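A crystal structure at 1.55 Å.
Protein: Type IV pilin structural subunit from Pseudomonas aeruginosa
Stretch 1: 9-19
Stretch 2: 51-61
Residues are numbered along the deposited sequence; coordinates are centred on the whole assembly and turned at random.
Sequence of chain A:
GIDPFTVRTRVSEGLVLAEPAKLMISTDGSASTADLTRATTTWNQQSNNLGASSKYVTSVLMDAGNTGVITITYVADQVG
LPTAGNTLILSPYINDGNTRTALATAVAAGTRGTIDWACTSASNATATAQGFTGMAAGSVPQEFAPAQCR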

ATOM      1  N   THR A   9     -15.578  -3.022  -5.069  1.00 14.52           N
ATOM      2  CA  THR A   9     -15.990  -3.019  -3.685  1.00 16.97           C
ATOM      3  C   THR A   9     -15.155  -4.052  -2.924  1.00 15.87           C
ATOM      4  O   THR A   9     -14.739  -3.806  -1.794  1.00 16.11           O
ATOM      5  CB  THR A   9     -17.510  -3.248  -3.557  1.00 22.04           C
ATOM      6  OG1 THR A   9     -18.139  -1.994  -3.254  1.00 25.71           O
ATOM      7  CG2 THR A   9     -17.805  -4.230  -2.453  1.00 23.77           C
ATOM      8  N   ARG A  10     -14.867  -5.170  -3.554  1.00 14.50           N
ATOM      9  CA  ARG A  10     -14.017  -6.177  -2.932  1.00 14.90           C
ATOM     10  C   ARG A  10     -12.560  -5.722  -2.844  1.00 13.13           C
ATOM     11  O   ARG A  10     -11.887  -5.978  -1.846  1.00 13.20           O
ATOM     12  CB  ARG A  10     -14.166  -7.524  -3.646  1.00 17.10           C
ATOM     13  CG  ARG A  10     -15.564  -8.098  -3.459  1.00 18.66           C
ATOM     14  CD  ARG A  10     -15.854  -9.274  -4.369  1.00 19.85           C
ATOM     15  NE  ARG A  10     -17.249  -9.682  -4.246  1.00 21.40           N
ATOM     16  CZ  ARG A  10     -17.817 -10.643  -4.968  1.00 22.66           C
ATOM     17  NH1 ARG A  10     -17.112 -11.310  -5.868  1.00 22.72           N
ATOM     18  NH2 ARG A  10     -19.100 -10.935  -4.781  1.00 23.33           N
ATOM     19  N   VAL A  11     -12.084  -5.022  -3.872  1.00 12.33           N
ATOM     20  CA  VAL A  11     -10.747  -4.431  -3.830  1.00 11.58           C
ATOM     21  C   VAL A  11     -10.656  -3.389  -2.704  1.00 11.64           C
ATOM     22  O   VAL A  11      -9.650  -3.314  -1.998  1.00 11.93           O
ATOM     23  CB  VAL A  11     -10.345  -3.831  -5.202  1.00 11.41           C
ATOM     24  CG1 VAL A  11      -9.024  -3.089  -5.090  1.00 11.30           C
ATOM     25  CG2 VAL A  11     -10.245  -4.932  -6.251  1.00 11.69           C
ATOM     26  N   SER A  12     -11.714  -2.607  -2.515  1.00 12.95           N
ATOM     27  CA  SER A  12     -11.745  -1.645  -1.408  1.00 13.96           C
ATOM     28  C   SER A  12     -11.581  -2.303  -0.039  1.00 15.14           C
ATOM     29  O   SER A  12     -10.965  -1.716   0.854  1.00 13.51           O
ATOM     30  CB  SER A  12     -13.025  -0.809  -1.440  1.00 15.24           C
ATOM     31  OG  SER A  12     -12.949   0.163  -2.468  1.00 17.46           O
ATOM     32  N   GLU A  13     -12.138  -3.477   0.127  1.00 17.45           N
ATOM     33  CA  GLU A  13     -11.893  -4.189   1.361  1.00 19.83           C
ATOM     34  C   GLU A  13     -10.479  -4.370   1.694  1.00 19.07           C
ATOM     35  O   GLU A  13     -10.145  -4.277   2.816  1.00 18.85           O
ATOM     36  CB  GLU A  13     -12.643  -5.531   1.361  1.00 23.54           C
ATOM     37  CG  GLU A  13     -14.131  -5.262   1.396  1.00 27.87           C
ATOM     38  CD  GLU A  13     -14.860  -5.853   2.611  1.00 31.37           C
ATOM     39  OE1 GLU A  13     -15.454  -5.086   3.442  1.00 31.38           O
ATOM     40  OE2 GLU A  13     -14.841  -7.128   2.689  1.00 33.55           O
ATOM     41  N   GLY A  14      -9.631  -4.676   0.706  1.00 17.94           N
ATOM     42  CA  GLY A  14      -8.203  -4.824   0.905  1.00 18.42           C
ATOM     43  C   GLY A  14      -7.535  -3.567   1.422  1.00 17.70           C
ATOM     44  O   GLY A  14      -6.586  -3.620   2.206  1.00 17.36           O
ATOM     45  N   LEU A  15      -8.012  -2.418   0.967  1.00 16.14           N
ATOM     46  CA  LEU A  15      -7.454  -1.156   1.422  1.00 15.24           C
ATOM     47  C   LEU A  15      -7.721  -0.988   2.909  1.00 15.89           C
ATOM     48  O   LEU A  15      -6.860  -0.539   3.660  1.00 16.16           O
ATOM     49  CB  LEU A  15      -8.033   0.008   0.614  1.00 14.57           C
ATOM     50  CG  LEU A  15      -7.595   0.004  -0.853  1.00 15.12           C
ATOM     51  CD1 LEU A  15      -8.314   1.104  -1.614  1.00 15.93           C
ATOM     52  CD2 LEU A  15      -6.089   0.192  -0.956  1.00 15.07           C
ATOM     53  N   VAL A  16      -8.915  -1.369   3.338  1.00 15.67           N
ATOM     54  CA  VAL A  16      -9.266  -1.274   4.747  1.00 16.32           C
ATOM     55  C   VAL A  16      -8.371  -2.206   5.581  1.00 15.63           C
ATOM     56  O   VAL A  16      -7.941  -1.867   6.687  1.00 15.11           O
ATOM     57  CB  VAL A  16     -10.763  -1.584   4.957  1.00 18.07           C
ATOM     58  CG1 VAL A  16     -11.093  -1.645   6.439  1.00 18.97           C
ATOM     59  CG2 VAL A  16     -11.609  -0.534   4.257  1.00 18.65           C
ATOM     60  N   LEU A  17      -8.061  -3.372   5.028  1.00 16.98           N
ATOM     61  CA  LEU A  17      -7.191  -4.346   5.682  1.00 17.35           C
ATOM     62  C   LEU A  17      -5.753  -3.829   5.885  1.00 17.45           C
ATOM     63  O   LEU A  17      -5.039  -4.276   6.787  1.00 19.33           O
ATOM     64  CB  LEU A  17      -7.193  -5.639   4.851  1.00 18.32           C
ATOM     65  CG  LEU A  17      -7.065  -7.032   5.475  1.00 18.57           C
ATOM     66  CD1 LEU A  17      -8.149  -7.318   6.504  1.00 18.38           C
ATOM     67  CD2 LEU A  17      -7.076  -8.098   4.386  1.00 17.40           C
ATOM     68  N   ALA A  18      -5.329  -2.882   5.052  1.00 14.66           N
ATOM     69  CA  ALA A  18      -4.003  -2.283   5.180  1.00 13.89           C
ATOM     70  C   ALA A  18      -3.926  -1.124   6.183  1.00 13.27           C
ATOM     71  O   ALA A  18      -2.836  -0.671   6.538  1.00 12.60           O
ATOM     72  CB  ALA A  18      -3.493  -1.825   3.809  1.00 13.86           C
ATOM     73  N   GLU A  19      -5.072  -0.631   6.637  1.00 13.58           N
ATOM     74  CA  GLU A  19      -5.066   0.521   7.539  1.00 14.93           C
ATOM     75  C   GLU A  19      -4.225   0.317   8.809  1.00 13.79           C
ATOM     76  O   GLU A  19      -3.521   1.227   9.236  1.00 14.27           O
ATOM     77  CB  GLU A  19      -6.493   0.955   7.884  1.00 17.14           C
ATOM     78  CG  GLU A  19      -7.200   1.681   6.751  1.00 22.13           C
ATOM     79  CD  GLU A  19      -6.460   2.937   6.297  1.00 27.25           C
ATOM     80  OE1 GLU A  19      -5.838   3.616   7.147  1.00 29.55           O
ATOM     81  OE2 GLU A  19      -6.508   3.259   5.089  1.00 29.42           O
ATOM     82  N   GLY A  51       1.141 -10.983   6.533  1.00  7.48           N
ATOM     83  CA  GLY A  51       0.815  -9.632   6.969  1.00  8.49           C
ATOM     84  C   GLY A  51      -0.638  -9.475   7.376  1.00  8.16           C
ATOM     85  O   GLY A  51      -0.945  -9.157   8.521  1.00  9.41           O
ATOM     86  N   ALA A  52      -1.531  -9.681   6.415  1.00  8.07           N
ATOM     87  CA  ALA A  52      -2.963  -9.703   6.667  1.00  8.80           C
ATOM     88  C   ALA A  52      -3.612 -10.451   5.523  1.00  9.40           C
ATOM     89  O   ALA A  52      -3.057 -10.523   4.429  1.00 10.11           O
ATOM     90  CB  ALA A  52      -3.516  -8.277   6.759  1.00  9.23           C
ATOM     91  N   SER A  53      -4.786 -11.019   5.771  1.00 10.20           N
ATOM     92  CA  SER A  53      -5.469 -11.760   4.726  1.00 11.45           C
ATOM     93  C   SER A  53      -6.959 -11.866   5.033  1.00 11.92           C
ATOM     94  O   SER A  53      -7.400 -11.569   6.145  1.00 13.46           O
ATOM     95  CB  SER A  53      -4.862 -13.150   4.597  1.00 14.30           C
ATOM     96  OG  SER A  53      -5.151 -13.903   5.754  1.00 16.08           O
ATOM     97  N   SER A  54      -7.722 -12.290   4.033  1.00 11.21           N
ATOM     98  CA  SER A  54      -9.167 -12.408   4.161  1.00 11.77           C
ATOM     99  C   SER A  54      -9.646 -13.261   3.008  1.00 13.44           C
ATOM    100  O   SER A  54      -8.845 -13.770   2.236  1.00 13.15           O
ATOM    101  CB  SER A  54      -9.813 -11.026   4.078  1.00 12.74           C
ATOM    102  OG  SER A  54      -9.689 -10.504   2.768  1.00 13.73           O
ATOM    103  N   LYS A  55     -10.931 -13.365   2.821  1.00 14.20           N
ATOM    104  CA  LYS A  55     -11.418 -14.089   1.682  1.00 15.68           C
ATOM    105  C   LYS A  55     -10.941 -13.498   0.357  1.00 15.47           C
ATOM    106  O   LYS A  55     -10.674 -14.183  -0.499  1.00 15.87           O
ATOM    107  CB  LYS A  55     -12.976 -14.150   1.673  1.00 16.66           C
ATOM    108  CG  LYS A  55     -13.526 -14.846   0.475  1.00 17.79           C
ATOM    109  CD  LYS A  55     -15.048 -14.978   0.565  1.00 19.18           C
ATOM    110  CE  LYS A  55     -15.624 -15.482  -0.742  1.00 21.19           C
ATOM    111  NZ  LYS A  55     -17.005 -15.959  -0.634  1.00 22.66           N
ATOM    112  N   TYR A  56     -10.713 -12.262   0.350  1.00 14.82           N
ATOM    113  CA  TYR A  56     -10.424 -11.542  -0.884  1.00 15.46           C
ATOM    114  C   TYR A  56      -8.954 -11.139  -0.954  1.00 13.16           C
ATOM    115  O   TYR A  56      -8.572 -10.834  -2.047  1.00 12.67           O
ATOM    116  CB  TYR A  56     -11.314 -10.306  -1.007  1.00 18.16           C
ATOM    117  CG  TYR A  56     -12.789 -10.621  -1.121  1.00 22.46           C
ATOM    118  CD1 TYR A  56     -13.235 -11.666  -1.922  1.00 24.14           C
ATOM    119  CD2 TYR A  56     -13.732  -9.875  -0.429  1.00 24.57           C
ATOM    120  CE1 TYR A  56     -14.581 -11.957  -2.029  1.00 25.59           C
ATOM    121  CE2 TYR A  56     -15.083 -10.159  -0.532  1.00 25.64           C
ATOM    122  CZ  TYR A  56     -15.501 -11.200  -1.331  1.00 27.20           C
ATOM    123  OH  TYR A  56     -16.843 -11.487  -1.439  1.00 30.34           O
ATOM    124  N   VAL A  57      -8.256 -11.130   0.101  1.00 11.21           N
ATOM    125  CA  VAL A  57      -6.882 -10.691   0.159  1.00 10.54           C
ATOM    126  C   VAL A  57      -5.937 -11.822   0.538  1.00 10.58           C
ATOM    127  O   VAL A  57      -6.113 -12.398   1.520  1.00 10.81           O
ATOM    128  CB  VAL A  57      -6.719  -9.552   1.124  1.00 10.21           C
ATOM    129  CG1 VAL A  57      -5.282  -9.106   1.196  1.00 10.79           C
ATOM    130  CG2 VAL A  57      -7.581  -8.438   0.651  1.00 10.71           C
ATOM    131  N   THR A  58      -4.997 -12.112  -0.343  1.00 10.39           N
ATOM    132  CA  THR A  58      -3.972 -13.121  -0.078  1.00 10.38           C
ATOM    133  C   THR A  58      -2.970 -12.608   0.950  1.00  9.82           C
ATOM    134  O   THR A  58      -2.634 -13.305   1.906  1.00 10.75           O
ATOM    135  CB  THR A  58      -3.228 -13.490  -1.368  1.00 12.22           C
ATOM    136  OG1 THR A  58      -4.114 -14.219  -2.224  1.00 14.75           O
ATOM    137  CG2 THR A  58      -1.995 -14.347  -1.080  1.00 13.15           C
ATOM    138  N   SER A  59      -2.514 -11.374   0.769  1.00  8.96           N
ATOM    139  CA  SER A  59      -1.445 -10.852   1.602  1.00  8.03           C
ATOM    140  C   SER A  59      -1.368  -9.337   1.534  1.00  7.85           C
ATOM    141  O   SER A  59      -1.759  -8.729   0.534  1.00  8.25           O
ATOM    142  CB  SER A  59      -0.102 -11.463   1.183  1.00  9.08           C
ATOM    143  OG  SER A  59       0.196 -11.174  -0.174  1.00  9.82           O
ATOM    144  N   VAL A  60      -0.871  -8.747   2.616  1.00  7.11           N
ATOM    145  CA  VAL A  60      -0.600  -7.318   2.702  1.00  7.03           C
ATOM    146  C   VAL A  60       0.801  -7.253   3.281  1.00  7.15           C
ATOM    147  O   VAL A  60       0.988  -7.464   4.478  1.00  8.80           O
ATOM    148  CB  VAL A  60      -1.585  -6.631   3.661  1.00  7.40           C
ATOM    149  CG1 VAL A  60      -1.288  -5.140   3.760  1.00  8.45           C
ATOM    150  CG2 VAL A  60      -3.032  -6.875   3.205  1.00  8.44           C
ATOM    151  N   LEU A  61       1.790  -6.999   2.429  1.00  6.15           N
ATOM    152  CA  LEU A  61       3.182  -7.127   2.858  1.00  6.61           C
ATOM    153  C   LEU A  61       3.974  -5.844   2.668  1.00  7.30           C
ATOM    154  O   LEU A  61       3.873  -5.181   1.632  1.00  7.41           O
ATOM    155  CB  LEU A  61       3.868  -8.274   2.109  1.00  6.92           C
ATOM    156  CG  LEU A  61       3.427  -9.671   2.554  1.00  8.34           C
ATOM    157  CD1 LEU A  61       3.912 -10.715   1.557  1.00  9.89           C
ATOM    158  CD2 LEU A  61       3.919  -9.999   3.963  1.00  8.51           C
TER

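Gly-51 opens the second stretch without touching the helix of residues 9-19. Its phi of 83° is one that glycine tolerates best, and an ideal CB built on it would lie 1.8 Å from Val-60 O, so the local fold leaves no room for a side chain there.

Contact begins at Ala-52, whose CA-to-CB bond points toward the helix. Its CB lies 4.0 Å from Leu-17 CG, an apolar approach. Leu-17 has an off-rotamer chi1 of -147°, and its CD2 reaches well into the loop. Ser-53 turns its side chain away, so the helix meets its backbone instead, with Leu-17 CD2 3.8 Å from Ser-53 C.

Ser-54 points toward the helix, and Leu-17 CD2 sits 3.9 Å from Ser-54 OG. That hydroxyl is engaged within its own loop: it accepts hydrogen bonds from Tyr-56 N (3.2 Å to Ser-54 OG, 150° at the hydrogen) and from Val-57 N (3.1 Å to Ser-54 OG, 137°). With Ser-54 N donating to Val-57 O at 3.0 Å, these bonds tie together the turn that presents Tyr-56 and Val-57 to the helix.

Lys-55 makes no contact, but Tyr-56 lays its ring against the side chain of Arg-10. Arg-10 CG stands 3.9 Å from the centroid of the Tyr-56 ring and 21° off the ring normal, which identifies a CH-pi contact over the face. Farther out, Arg-10 NE and Tyr-56 OH are 3.4 Å apart, with the hydroxyl over one face of the guanidinium; the angle is poor and the pair is not a hydrogen bond. Glu-13 reaches the ring's edge, OE2 lying 4.3 Å from Tyr-56 CD2 and near the ring plane.

Val-57 packs where the helix has no side chain. Its CG2 is 3.7 Å from Gly-14 CA, and an ideal CB on that glycine would come within 3.4 Å of Val-57 CG2, a tight fit. The CA atoms of Gly-14 and Val-57 are correspondingly close, at 6.1 Å. Leu-17 CD2 also packs on Val-57 CB at 3.6 Å.

The chain then turns a corner at Thr-58, and both Thr-58 and Ser-59 point away from the helix. Val-60 points back toward it: its CG1 lies 4.0 Å from Ala-18 CB, while its CG2 is a looser 4.4 Å from Leu-17 CD2. Leu-61 is out of reach. No hydrogen bond crosses between the stretches; the 443 Å² they bury is held by packing, with Leu-17 touching five residues of the second stretch.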